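PDB 6J31: kcn28 from Kitasatospora, which is a two-domain protein of GT-B type whose C-terminal region resembles erythromycin biosynthesis protein CIII-like domains. Local coordinates for residues S42-V47 and A52-Y57; E23-L28 and H33-A38; G219-P224 and E228-V233. All coordinates share one frame; numbering follows the deposited sequence.

Contact 1 (S42-V47 and A52-Y57)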
ATOM      1  N   SER A  42      -3.348 -17.954  -4.735  1.00 27.83           N
ATOM      2  CA  SER A  42      -4.155 -17.050  -5.545  1.00 28.95           C
ATOM      3  C   SER A  42      -3.324 -15.960  -6.214  1.00 28.70           C
ATOM      4  O   SER A  42      -3.773 -15.380  -7.206  1.00 30.85           O
ATOM      5  CB  SER A  42      -5.256 -16.427  -4.691  1.00 30.51           C
ATOM      6  OG  SER A  42      -4.708 -15.629  -3.664  1.00 32.51           O
ATOM      7  N   VAL A  43      -2.123 -15.684  -5.711  1.00 26.52           N
ATOM      8  CA  VAL A  43      -1.278 -14.631  -6.261  1.00 26.33           C
ATOM      9  C   VAL A  43       0.002 -15.251  -6.806  1.00 28.34           C
ATOM     10  O   VAL A  43       1.062 -14.608  -6.833  1.00 28.81           O
ATOM     11  CB  VAL A  43      -0.981 -13.548  -5.210  1.00 28.50           C
ATOM     12  CG1 VAL A  43      -2.271 -12.861  -4.801  1.00 27.00           C
ATOM     13  CG2 VAL A  43      -0.249 -14.146  -3.993  1.00 27.75           C
ATOM     14  N   ALA A  44      -0.099 -16.510  -7.238  1.00 28.12           N
ATOM     15  CA  ALA A  44       1.057 -17.216  -7.777  1.00 27.71           C
ATOM     16  C   ALA A  44       1.618 -16.515  -9.005  1.00 27.68           C
ATOM     17  O   ALA A  44       2.825 -16.583  -9.258  1.00 29.80           O
ATOM     18  CB  ALA A  44       0.681 -18.662  -8.110  1.00 25.52           C
ATOM     19  N   ALA A  45       0.762 -15.861  -9.790  1.00 27.65           N
ATOM     20  CA  ALA A  45       1.249 -15.147 -10.967  1.00 28.37           C
ATOM     21  C   ALA A  45       2.228 -14.045 -10.574  1.00 29.88           C
ATOM     22  O   ALA A  45       3.341 -13.969 -11.106  1.00 31.68           O
ATOM     23  CB  ALA A  45       0.074 -14.570 -11.758  1.00 26.16           C
ATOM     24  N   ALA A  46       1.836 -13.190  -9.625  1.00 31.79           N
ATOM     25  CA  ALA A  46       2.718 -12.102  -9.211  1.00 32.94           C
ATOM     26  C   ALA A  46       3.976 -12.632  -8.536  1.00 32.88           C
ATOM     27  O   ALA A  46       5.069 -12.092  -8.743  1.00 33.29           O
ATOM     28  CB  ALA A  46       1.978 -11.142  -8.285  1.00 32.51           C
ATOM     29  N   VAL A  47       3.846 -13.680  -7.721  1.00 33.04           N
ATOM     30  CA  VAL A  47       5.016 -14.224  -7.040  1.00 32.09           C
ATOM     31  C   VAL A  47       5.994 -14.815  -8.049  1.00 33.17           C
ATOM     32  O   VAL A  47       7.188 -14.510  -8.024  1.00 33.56           O
ATOM     33  CB  VAL A  47       4.599 -15.263  -5.985  1.00 31.33           C
ATOM     34  CG1 VAL A  47       5.821 -16.009  -5.478  1.00 30.43           C
ATOM     35  CG2 VAL A  47       3.870 -14.589  -4.836  1.00 29.56           C
ATOM     36  N   ALA A  52      11.175 -15.396  -7.839  1.00 28.11           N
ATOM     37  CA  ALA A  52      11.421 -16.137  -6.620  1.00 29.73           C
ATOM     38  C   ALA A  52      10.677 -17.466  -6.654  1.00 30.90           C
ATOM     39  O   ALA A  52       9.728 -17.668  -7.418  1.00 31.04           O
ATOM     40  CB  ALA A  52      11.000 -15.328  -5.391  1.00 29.41           C
ATOM     41  N   GLU A  53      11.115 -18.369  -5.791  1.00 32.97           N
ATOM     42  CA  GLU A  53      10.518 -19.688  -5.666  1.00 35.06           C
ATOM     43  C   GLU A  53       9.233 -19.565  -4.853  1.00 32.49           C
ATOM     44  O   GLU A  53       9.273 -19.173  -3.681  1.00 32.19           O
ATOM     45  CB  GLU A  53      11.524 -20.613  -4.987  1.00 41.21           C
ATOM     46  CG  GLU A  53      11.411 -22.091  -5.265  1.00 45.89           C
ATOM     47  CD  GLU A  53      12.552 -22.856  -4.605  1.00 50.76           C
ATOM     48  OE1 GLU A  53      13.721 -22.423  -4.740  1.00 49.18           O
ATOM     49  OE2 GLU A  53      12.280 -23.879  -3.940  1.00 56.33           O
ATOM     50  N   LEU A  54       8.093 -19.872  -5.470  1.00 30.99           N
ATOM     51  CA  LEU A  54       6.821 -19.786  -4.762  1.00 29.59           C
ATOM     52  C   LEU A  54       6.700 -20.897  -3.724  1.00 30.25           C
ATOM     53  O   LEU A  54       6.850 -22.082  -4.036  1.00 32.95           O
ATOM     54  CB  LEU A  54       5.650 -19.858  -5.737  1.00 28.44           C
ATOM     55  CG  LEU A  54       4.290 -20.077  -5.062  1.00 28.05           C
ATOM     56  CD1 LEU A  54       3.864 -18.876  -4.229  1.00 26.36           C
ATOM     57  CD2 LEU A  54       3.219 -20.426  -6.095  1.00 29.89           C
ATOM     58  N   VAL A  55       6.411 -20.504  -2.490  1.00 29.53           N
ATOM     59  CA  VAL A  55       6.166 -21.438  -1.398  1.00 27.53           C
ATOM     60  C   VAL A  55       4.701 -21.278  -1.009  1.00 28.45           C
ATOM     61  O   VAL A  55       4.356 -20.334  -0.290  1.00 32.14           O
ATOM     62  CB  VAL A  55       7.116 -21.177  -0.217  1.00 27.28           C
ATOM     63  CG1 VAL A  55       6.800 -22.089   0.960  1.00 25.87           C
ATOM     64  CG2 VAL A  55       8.559 -21.341  -0.660  1.00 24.64           C
ATOM     65  N   PRO A  56       3.805 -22.142  -1.479  1.00 28.42           N
ATOM     66  CA  PRO A  56       2.375 -21.909  -1.251  1.00 27.98           C
ATOM     67  C   PRO A  56       1.955 -22.230   0.174  1.00 29.56           C
ATOM     68  O   PRO A  56       2.436 -23.180   0.791  1.00 30.74           O
ATOM     69  CB  PRO A  56       1.701 -22.858  -2.248  1.00 28.12           C
ATOM     70  CG  PRO A  56       2.673 -23.998  -2.365  1.00 28.29           C
ATOM     71  CD  PRO A  56       4.047 -23.359  -2.280  1.00 27.73           C
ATOM     72  N   TYR A  57       1.074 -21.387   0.705  1.00 30.21           N
ATOM     73  CA  TYR A  57       0.374 -21.654   1.949  1.00 31.18           C
ATOM     74  C   TYR A  57      -1.041 -21.124   1.799  1.00 31.31           C
ATOM     75  O   TYR A  57      -1.301 -20.220   1.002  1.00 31.00           O
ATOM     76  CB  TYR A  57       1.083 -21.028   3.168  1.00 30.20           C
ATOM     77  CG  TYR A  57       0.843 -19.543   3.356  1.00 29.01           C
ATOM     78  CD1 TYR A  57      -0.291 -19.075   4.012  1.00 28.65           C
ATOM     79  CD2 TYR A  57       1.754 -18.606   2.879  1.00 28.33           C
ATOM     80  CE1 TYR A  57      -0.517 -17.722   4.181  1.00 28.05           C
ATOM     81  CE2 TYR A  57       1.535 -17.245   3.049  1.00 27.91           C
ATOM     82  CZ  TYR A  57       0.396 -16.812   3.700  1.00 27.14           C
ATOM     83  OH  TYR A  57       0.157 -15.466   3.880  1.00 25.79           O
TER
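Leu-54 meets Val-47 and Ala-44 with its two methyl ends, and all of its contact with segment 42-47 is apolar. The evidence runs along the side chain. Leu-54 CB already lies 3.9 Å from Val-47 CG1. The CB bond points toward the helix, and CG, anti to the backbone N (chi1 168°), lies beside the carbonyl carbon. There the two methyls part. Leu-54 CD1 lies 3.7 Å from Val-47 CG1 and 4.1 Å from Val-47 CB, and the two side chains pass each other at about a right angle. Leu-54 CD2, the other methyl, lies 3.7 Å from Ala-44 CB. The helix presents Ala-44 and Val-47 three residues apart, and its first turn includes the 3.1 Å backbone bond from Val-47 N to Val-43 O, with Val-43 at the N-cap position. These elements are the helix and second strand of the beta-alpha-beta unit formed by strand 34-39, helix 44-49 and strand 53-56, the last being one of the two outermost strands of its parallel sheet within the chain. Burial is uneven: Val-47 is buried, whereas Ala-44 and Leu-54 keep some exposure. Near the turn that joins the two elements, the polar backbone atoms approach without bonding, Val-47 O standing 4.1 Å from Ala-52 N. Val-55, next along the strand, points away from helix 44-49 and packs instead on Ala-95 and Tyr-96 of helix 74-96.

Contact 2 (E23-L28 and H33-A38)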
ATOM      1  N   GLU A  23       9.689  -5.445  -7.184  1.00 32.26           N
ATOM      2  CA  GLU A  23      10.976  -5.050  -7.741  1.00 33.41           C
ATOM      3  C   GLU A  23      12.111  -5.302  -6.762  1.00 33.21           C
ATOM      4  O   GLU A  23      13.243  -5.567  -7.184  1.00 35.40           O
ATOM      5  CB  GLU A  23      10.945  -3.583  -8.163  1.00 36.10           C
ATOM      6  CG  GLU A  23      10.022  -3.311  -9.346  1.00 37.83           C
ATOM      7  CD  GLU A  23      10.210  -4.305 -10.478  1.00 38.37           C
ATOM      8  OE1 GLU A  23      11.373  -4.580 -10.853  1.00 37.62           O
ATOM      9  OE2 GLU A  23       9.189  -4.811 -10.993  1.00 39.41           O
ATOM     10  N   LEU A  24      11.835  -5.225  -5.459  1.00 32.68           N
ATOM     11  CA  LEU A  24      12.859  -5.571  -4.482  1.00 31.38           C
ATOM     12  C   LEU A  24      13.217  -7.051  -4.567  1.00 30.22           C
ATOM     13  O   LEU A  24      14.401  -7.410  -4.561  1.00 32.05           O
ATOM     14  CB  LEU A  24      12.386  -5.199  -3.075  1.00 31.93           C
ATOM     15  CG  LEU A  24      13.288  -5.591  -1.903  1.00 31.26           C
ATOM     16  CD1 LEU A  24      14.679  -5.039  -2.129  1.00 31.38           C
ATOM     17  CD2 LEU A  24      12.723  -5.059  -0.595  1.00 30.09           C
ATOM     18  N   ILE A  25      12.210  -7.923  -4.670  1.00 28.07           N
ATOM     19  CA  ILE A  25      12.479  -9.355  -4.776  1.00 30.61           C
ATOM     20  C   ILE A  25      13.196  -9.666  -6.080  1.00 35.05           C
ATOM     21  O   ILE A  25      14.139 -10.467  -6.114  1.00 35.23           O
ATOM     22  CB  ILE A  25      11.176 -10.166  -4.654  1.00 28.84           C
ATOM     23  CG1 ILE A  25      10.411  -9.786  -3.382  1.00 26.54           C
ATOM     24  CG2 ILE A  25      11.491 -11.650  -4.660  1.00 27.58           C
ATOM     25  CD1 ILE A  25      11.176 -10.073  -2.112  1.00 24.74           C
ATOM     26  N   ARG A  26      12.765  -9.032  -7.172  1.00 39.05           N
ATOM     27  CA  ARG A  26      13.423  -9.218  -8.459  1.00 41.51           C
ATOM     28  C   ARG A  26      14.892  -8.819  -8.388  1.00 42.53           C
ATOM     29  O   ARG A  26      15.754  -9.496  -8.961  1.00 44.04           O
ATOM     30  CB  ARG A  26      12.698  -8.407  -9.528  1.00 43.53           C
ATOM     31  CG  ARG A  26      13.007  -8.833 -10.941  1.00 45.15           C
ATOM     32  CD  ARG A  26      12.571  -7.776 -11.942  1.00 47.16           C
ATOM     33  NE  ARG A  26      11.158  -7.439 -11.795  1.00 50.22           N
ATOM     34  CZ  ARG A  26      10.154  -8.245 -12.124  1.00 56.19           C
ATOM     35  NH1 ARG A  26      10.395  -9.455 -12.607  1.00 65.16           N
ATOM     36  NH2 ARG A  26       8.903  -7.841 -11.957  1.00 54.17           N
ATOM     37  N   GLU A  27      15.195  -7.720  -7.691  1.00 40.58           N
ATOM     38  CA  GLU A  27      16.581  -7.287  -7.551  1.00 38.47           C
ATOM     39  C   GLU A  27      17.401  -8.283  -6.741  1.00 36.59           C
ATOM     40  O   GLU A  27      18.557  -8.562  -7.078  1.00 35.57           O
ATOM     41  CB  GLU A  27      16.639  -5.902  -6.904  1.00 39.18           C
ATOM     42  CG  GLU A  27      18.051  -5.450  -6.538  1.00 40.20           C
ATOM     43  CD  GLU A  27      18.958  -5.261  -7.747  1.00 42.20           C
ATOM     44  OE1 GLU A  27      18.440  -5.061  -8.869  1.00 42.78           O
ATOM     45  OE2 GLU A  27      20.194  -5.337  -7.575  1.00 43.06           O
ATOM     46  N   LEU A  28      16.830  -8.814  -5.655  1.00 35.77           N
ATOM     47  CA  LEU A  28      17.554  -9.797  -4.854  1.00 34.16           C
ATOM     48  C   LEU A  28      17.829 -11.061  -5.656  1.00 34.19           C
ATOM     49  O   LEU A  28      18.911 -11.650  -5.548  1.00 35.02           O
ATOM     50  CB  LEU A  28      16.760 -10.122  -3.588  1.00 32.32           C
ATOM     51  CG  LEU A  28      16.613  -8.963  -2.600  1.00 31.66           C
ATOM     52  CD1 LEU A  28      15.607  -9.294  -1.509  1.00 31.88           C
ATOM     53  CD2 LEU A  28      17.972  -8.593  -1.996  1.00 29.64           C
ATOM     54  N   HIS A  33      20.991 -14.398  -5.412  1.00 40.22           N
ATOM     55  CA  HIS A  33      20.533 -15.076  -4.210  1.00 38.58           C
ATOM     56  C   HIS A  33      19.416 -16.063  -4.526  1.00 37.85           C
ATOM     57  O   HIS A  33      18.665 -15.911  -5.494  1.00 38.63           O
ATOM     58  CB  HIS A  33      20.023 -14.073  -3.176  1.00 38.30           C
ATOM     59  CG  HIS A  33      21.056 -13.096  -2.717  1.00 36.75           C
ATOM     60  ND1 HIS A  33      22.177 -13.477  -2.013  1.00 36.18           N
ATOM     61  CD2 HIS A  33      21.128 -11.751  -2.844  1.00 37.06           C
ATOM     62  CE1 HIS A  33      22.902 -12.409  -1.738  1.00 37.36           C
ATOM     63  NE2 HIS A  33      22.286 -11.348  -2.227  1.00 38.03           N
ATOM     64  N   ARG A  34      19.280 -17.062  -3.663  1.00 37.23           N
ATOM     65  CA  ARG A  34      18.131 -17.955  -3.717  1.00 35.68           C
ATOM     66  C   ARG A  34      17.023 -17.334  -2.877  1.00 34.73           C
ATOM     67  O   ARG A  34      17.149 -17.227  -1.652  1.00 35.50           O
ATOM     68  CB  ARG A  34      18.476 -19.352  -3.213  1.00 33.57           C
ATOM     69  CG  ARG A  34      17.259 -20.256  -3.219  1.00 34.34           C
ATOM     70  CD  ARG A  34      17.437 -21.489  -2.362  1.00 35.55           C
ATOM     71  NE  ARG A  34      16.214 -22.282  -2.336  1.00 33.82           N
ATOM     72  CZ  ARG A  34      15.881 -23.093  -1.342  1.00 33.79           C
ATOM     73  NH1 ARG A  34      16.697 -23.237  -0.306  1.00 34.66           N
ATOM     74  NH2 ARG A  34      14.746 -23.773  -1.390  1.00 34.40           N
ATOM     75  N   VAL A  35      15.945 -16.919  -3.532  1.00 31.65           N
ATOM     76  CA  VAL A  35      14.828 -16.253  -2.878  1.00 29.99           C
ATOM     77  C   VAL A  35      13.610 -17.161  -2.963  1.00 31.51           C
ATOM     78  O   VAL A  35      13.209 -17.577  -4.058  1.00 32.19           O
ATOM     79  CB  VAL A  35      14.537 -14.881  -3.505  1.00 28.61           C
ATOM     80  CG1 VAL A  35      13.435 -14.171  -2.730  1.00 27.36           C
ATOM     81  CG2 VAL A  35      15.797 -14.042  -3.531  1.00 28.47           C
ATOM     82  N   THR A  36      13.043 -17.495  -1.810  1.00 31.19           N
ATOM     83  CA  THR A  36      11.760 -18.176  -1.748  1.00 30.83           C
ATOM     84  C   THR A  36      10.711 -17.174  -1.289  1.00 33.16           C
ATOM     85  O   THR A  36      11.004 -16.270  -0.500  1.00 32.86           O
ATOM     86  CB  THR A  36      11.793 -19.387  -0.808  1.00 30.17           C
ATOM     87  OG1 THR A  36      12.211 -18.986   0.502  1.00 28.15           O
ATOM     88  CG2 THR A  36      12.761 -20.440  -1.351  1.00 24.86           C
ATOM     89  N   TYR A  37       9.500 -17.309  -1.820  1.00 32.91           N
ATOM     90  CA  TYR A  37       8.423 -16.360  -1.560  1.00 31.16           C
ATOM     91  C   TYR A  37       7.190 -17.148  -1.137  1.00 31.16           C
ATOM     92  O   TYR A  37       6.571 -17.832  -1.960  1.00 32.88           O
ATOM     93  CB  TYR A  37       8.153 -15.503  -2.800  1.00 29.47           C
ATOM     94  CG  TYR A  37       7.310 -14.270  -2.571  1.00 29.13           C
ATOM     95  CD1 TYR A  37       6.434 -14.176  -1.492  1.00 27.87           C
ATOM     96  CD2 TYR A  37       7.398 -13.187  -3.433  1.00 29.43           C
ATOM     97  CE1 TYR A  37       5.669 -13.047  -1.291  1.00 27.96           C
ATOM     98  CE2 TYR A  37       6.636 -12.054  -3.237  1.00 28.95           C
ATOM     99  CZ  TYR A  37       5.776 -11.990  -2.166  1.00 28.66           C
ATOM    100  OH  TYR A  37       5.018 -10.857  -1.970  1.00 30.90           O
ATOM    101  N   ALA A  38       6.832 -17.041   0.138  1.00 28.89           N
ATOM    102  CA  ALA A  38       5.671 -17.727   0.685  1.00 28.05           C
ATOM    103  C   ALA A  38       4.451 -16.825   0.568  1.00 29.99           C
ATOM    104  O   ALA A  38       4.453 -15.700   1.078  1.00 30.76           O
ATOM    105  CB  ALA A  38       5.908 -18.124   2.140  1.00 28.91           C
TER
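The carbonyl oxygen of Leu-28 faces several atoms of His-33: it accepts a weak hydrogen bond from His-33 N at 3.4 Å, with an N-H...O angle of 154°, and the imidazole turns an edge to it, His-33 CD2 lying 3.5 Å from Leu-28 O near the ring plane. The far nitrogen of that ring, NE2, is hydrogen-bonded to Glu-391. Further along the strand the interface becomes purely apolar. Val-35 divides its methyls between two helix residues: CG1, anti to the backbone N (chi1 -176°), lies 3.7 Å from Ile-25 CG2, while CG2 meets Leu-28 CB at 4.0 Å. Ile-25 also approaches the Tyr-37 ring, its CG1 lying 4.4 Å from Tyr-37 CE2, a looser touch. All five touching residues are buried. Arg-26 points the other way, holding Glu-23 side-on through NE and NH2, one nitrogen to each carboxylate oxygen, with a 3.0 Å bond from Arg-26 NE to Glu-23 OE1; its NH2 also pairs with Glu-49. The axes of segments 23-28 and 34-38 approach to 9.1 Å and run roughly antiparallel (149°), as expected for the return half of the beta-alpha-beta unit of strand 6-10, helix 22-30 and strand 34-39. Strand 34-39 lies between strands 6-10 and 53-56, and helix 382-391 packs against helix 22-30 through Ala-386 on Leu-24 and Ala-387 on Leu-28.

Contact 3 (G219-P224 and E228-V233)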
ATOM      1  N   GLY A 219       0.890  -1.269 -21.994  1.00110.13           N
ATOM      2  CA  GLY A 219       0.328  -0.478 -23.064  1.00104.03           C
ATOM      3  C   GLY A 219       0.620   1.003 -22.887  1.00 98.69           C
ATOM      4  O   GLY A 219       0.912   1.488 -21.791  1.00 97.33           O
ATOM      5  N   ASP A 220       0.533   1.737 -23.993  1.00 94.89           N
ATOM      6  CA  ASP A 220       0.787   3.167 -23.989  1.00 90.68           C
ATOM      7  C   ASP A 220      -0.522   3.903 -24.240  1.00 87.69           C
ATOM      8  O   ASP A 220      -1.375   3.436 -24.995  1.00 87.82           O
ATOM      9  CB  ASP A 220       1.825   3.526 -25.053  1.00 90.01           C
ATOM     10  CG  ASP A 220       2.614   4.775 -24.710  1.00 89.02           C
ATOM     11  OD1 ASP A 220       1.999   5.851 -24.557  1.00 88.82           O
ATOM     12  OD2 ASP A 220       3.853   4.674 -24.580  1.00 88.35           O
ATOM     13  N   TRP A 221      -0.681   5.063 -23.615  1.00 84.75           N
ATOM     14  CA  TRP A 221      -1.885   5.865 -23.775  1.00 82.84           C
ATOM     15  C   TRP A 221      -1.512   7.252 -24.275  1.00 85.79           C
ATOM     16  O   TRP A 221      -0.719   7.950 -23.637  1.00 85.35           O
ATOM     17  CB  TRP A 221      -2.653   5.953 -22.453  1.00 78.66           C
ATOM     18  CG  TRP A 221      -4.026   6.529 -22.580  1.00 74.37           C
ATOM     19  CD1 TRP A 221      -5.183   5.841 -22.819  1.00 72.46           C
ATOM     20  CD2 TRP A 221      -4.392   7.908 -22.488  1.00 71.80           C
ATOM     21  NE1 TRP A 221      -6.247   6.709 -22.874  1.00 70.89           N
ATOM     22  CE2 TRP A 221      -5.787   7.985 -22.675  1.00 70.80           C
ATOM     23  CE3 TRP A 221      -3.675   9.088 -22.264  1.00 70.97           C
ATOM     24  CZ2 TRP A 221      -6.478   9.194 -22.646  1.00 71.39           C
ATOM     25  CZ3 TRP A 221      -4.362  10.286 -22.233  1.00 71.17           C
ATOM     26  CH2 TRP A 221      -5.749  10.331 -22.423  1.00 71.72           C
ATOM     27  N   LYS A 222      -2.066   7.640 -25.419  1.00 89.69           N
ATOM     28  CA  LYS A 222      -1.788   8.931 -26.033  1.00 93.26           C
ATOM     29  C   LYS A 222      -2.970   9.871 -25.823  1.00 95.03           C
ATOM     30  O   LYS A 222      -4.132   9.474 -25.973  1.00 95.41           O
ATOM     31  CB  LYS A 222      -1.457   8.777 -27.520  1.00 95.41           C
ATOM     32  CG  LYS A 222      -0.079   8.144 -27.756  1.00 97.25           C
ATOM     33  CD  LYS A 222       1.041   8.908 -27.029  1.00 98.89           C
ATOM     34  CE  LYS A 222       1.419  10.207 -27.743  1.00100.34           C
ATOM     35  NZ  LYS A 222       2.448  10.993 -26.991  1.00 99.98           N
ATOM     36  N   ARG A 223      -2.660  11.112 -25.454  1.00 96.60           N
ATOM     37  CA  ARG A 223      -3.684  12.125 -25.247  1.00 98.45           C
ATOM     38  C   ARG A 223      -4.461  12.368 -26.536  1.00 97.72           C
ATOM     39  O   ARG A 223      -3.848  12.589 -27.590  1.00 98.09           O
ATOM     40  CB  ARG A 223      -3.057  13.440 -24.804  1.00101.76           C
ATOM     41  CG  ARG A 223      -4.066  14.549 -24.585  1.00105.59           C
ATOM     42  CD  ARG A 223      -3.412  15.787 -24.022  1.00108.96           C
ATOM     43  NE  ARG A 223      -2.551  16.383 -25.043  1.00112.13           N
ATOM     44  CZ  ARG A 223      -2.956  17.283 -25.933  1.00114.21           C
ATOM     45  NH1 ARG A 223      -4.218  17.682 -25.949  1.00115.29           N
ATOM     46  NH2 ARG A 223      -2.106  17.769 -26.829  1.00116.07           N
ATOM     47  N   PRO A 224      -5.791  12.326 -26.506  1.00 97.06           N
ATOM     48  CA  PRO A 224      -6.559  12.584 -27.730  1.00 97.55           C
ATOM     49  C   PRO A 224      -6.312  14.006 -28.214  1.00 97.79           C
ATOM     50  O   PRO A 224      -6.334  14.957 -27.429  1.00 98.04           O
ATOM     51  CB  PRO A 224      -8.013  12.384 -27.284  1.00 97.47           C
ATOM     52  CG  PRO A 224      -7.928  11.589 -26.023  1.00 96.53           C
ATOM     53  CD  PRO A 224      -6.664  12.035 -25.359  1.00 96.29           C
ATOM     54  N   GLU A 228      -6.917  19.751 -24.294  1.00105.63           N
ATOM     55  CA  GLU A 228      -5.811  20.512 -23.717  1.00 99.97           C
ATOM     56  C   GLU A 228      -5.367  19.946 -22.374  1.00 92.32           C
ATOM     57  O   GLU A 228      -4.169  19.931 -22.069  1.00 91.64           O
ATOM     58  CB  GLU A 228      -6.217  21.977 -23.581  1.00101.48           C
ATOM     59  CG  GLU A 228      -7.097  22.452 -24.723  1.00103.28           C
ATOM     60  CD  GLU A 228      -6.656  23.780 -25.290  1.00104.84           C
ATOM     61  OE1 GLU A 228      -6.458  24.727 -24.502  1.00105.26           O
ATOM     62  OE2 GLU A 228      -6.499  23.871 -26.526  1.00105.59           O
ATOM     63  N   LYS A 229      -6.305  19.475 -21.557  1.00 85.39           N
ATOM     64  CA  LYS A 229      -5.988  18.950 -20.238  1.00 78.78           C
ATOM     65  C   LYS A 229      -6.630  17.580 -20.068  1.00 73.30           C
ATOM     66  O   LYS A 229      -7.687  17.300 -20.637  1.00 72.78           O
ATOM     67  CB  LYS A 229      -6.459  19.903 -19.130  1.00 77.94           C
ATOM     68  CG  LYS A 229      -5.799  21.275 -19.180  1.00 77.75           C
ATOM     69  CD  LYS A 229      -4.835  21.497 -18.023  1.00 76.90           C
ATOM     70  CE  LYS A 229      -4.034  22.779 -18.218  1.00 77.14           C
ATOM     71  NZ  LYS A 229      -3.350  23.214 -16.968  1.00 77.34           N
ATOM     72  N   VAL A 230      -5.966  16.719 -19.297  1.00 68.05           N
ATOM     73  CA  VAL A 230      -6.405  15.344 -19.088  1.00 63.23           C
ATOM     74  C   VAL A 230      -6.588  15.106 -17.596  1.00 58.67           C
ATOM     75  O   VAL A 230      -5.706  15.437 -16.795  1.00 56.97           O
ATOM     76  CB  VAL A 230      -5.401  14.338 -19.678  1.00 62.23           C
ATOM     77  CG1 VAL A 230      -5.722  12.926 -19.218  1.00 61.79           C
ATOM     78  CG2 VAL A 230      -5.395  14.429 -21.193  1.00 61.94           C
ATOM     79  N   ALA A 231      -7.715  14.507 -17.232  1.00 56.76           N
ATOM     80  CA  ALA A 231      -8.005  14.117 -15.862  1.00 54.34           C
ATOM     81  C   ALA A 231      -8.213  12.614 -15.791  1.00 53.59           C
ATOM     82  O   ALA A 231      -8.866  12.029 -16.661  1.00 56.20           O
ATOM     83  CB  ALA A 231      -9.244  14.831 -15.336  1.00 53.90           C
ATOM     84  N   LEU A 232      -7.670  11.991 -14.749  1.00 51.55           N
ATOM     85  CA  LEU A 232      -7.883  10.575 -14.483  1.00 48.62           C
ATOM     86  C   LEU A 232      -8.609  10.427 -13.155  1.00 49.11           C
ATOM     87  O   LEU A 232      -8.167  10.974 -12.140  1.00 48.65           O
ATOM     88  CB  LEU A 232      -6.561   9.801 -14.451  1.00 45.30           C
ATOM     89  CG  LEU A 232      -6.680   8.365 -13.924  1.00 42.25           C
ATOM     90  CD1 LEU A 232      -7.547   7.507 -14.847  1.00 40.44           C
ATOM     91  CD2 LEU A 232      -5.316   7.729 -13.715  1.00 41.07           C
ATOM     92  N   VAL A 233      -9.730   9.713 -13.169  1.00 50.56           N
ATOM     93  CA  VAL A 233     -10.485   9.400 -11.961  1.00 51.01           C
ATOM     94  C   VAL A 233     -10.374   7.900 -11.733  1.00 52.92           C
ATOM     95  O   VAL A 233     -10.873   7.101 -12.533  1.00 52.68           O
ATOM     96  CB  VAL A 233     -11.953   9.834 -12.068  1.00 49.98           C
ATOM     97  CG1 VAL A 233     -12.725   9.407 -10.819  1.00 49.40           C
ATOM     98  CG2 VAL A 233     -12.053  11.331 -12.277  1.00 49.47           C
TER
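Val-230 receives both Arg-223 and Trp-221, one on each of its methyls, and the two approaches differ in closeness. The tighter is aliphatic: Val-230 CG2 lies 3.6 Å from Arg-223 CG and 3.7 Å from Arg-223 CD, and it is the methylenes of Arg-223, not its charged end, that touch this methyl. The extended start of that side chain (chi1 179°) carries CG to the strand, and a bend at chi3 (69°) then brings the guanidinium beside the backbone of Glu-228. The Trp-221 and Val-230 side chains come from opposite directions, and CH2 of the Trp-221 ring meets Val-230 CG1 obliquely at 4.1 Å. The indole nitrogen of Trp-221, NE1, is engaged elsewhere, bonded to Glu-282, while the ring also packs on Val-262 and Ala-291. Val-230 is buried, and its backbone N is hydrogen-bonded to Asp-297.

The solvent side is much looser. Arg-223 and Glu-228 are both exposed; Arg-223 NH1 stands 3.8 Å from Glu-228 N, a contact only, with no hydrogen bond between the two nitrogens. The distance from Arg-223 NH1 to Glu-228 OE2 is 6.6 Å, too far for a salt bridge, although the opposite charges may attract weakly. The CB of Glu-228 points away from segment 219-224.

Segment 219-224 follows strand 205-207, the last strand of the first sheet, and leads into strand 229-234, the first of the second. Here the connection packs against an inner strand flanked by strands 259-264 and 298-301, in the Rossmann-like C-terminal domain of a GT-B fold.

In the fold
Contacts 1 and 2 belong to consecutive beta-alpha-beta units of the N-terminal parallel sheet, their centres 11 Å apart. Their strands are neighbours, joined by probable backbone hydrogen bonds: Glu-53 O to Tyr-37 N at 2.6 Å and Val-55 N to Tyr-37 O at 2.7 Å. Val-47 CG1 lies 3.6 Å from Tyr-37 CB, so the two contacts are continuous. Contact 3 lies in the other domain; the nearest atoms of contacts 1 and 3 are about 17 Å apart. For contacts 2 and 3 the nearest atoms are about 14 Å apart. The bound (2E,2'E)-3,3'-(1,2-phenylene)di(prop-2-enoic acid), about 13 Å from the Tyr-37 side chain, is lined by His-17, Phe-81, Val-108, Leu-109, Thr-130 and Asn-325, none within the six segments.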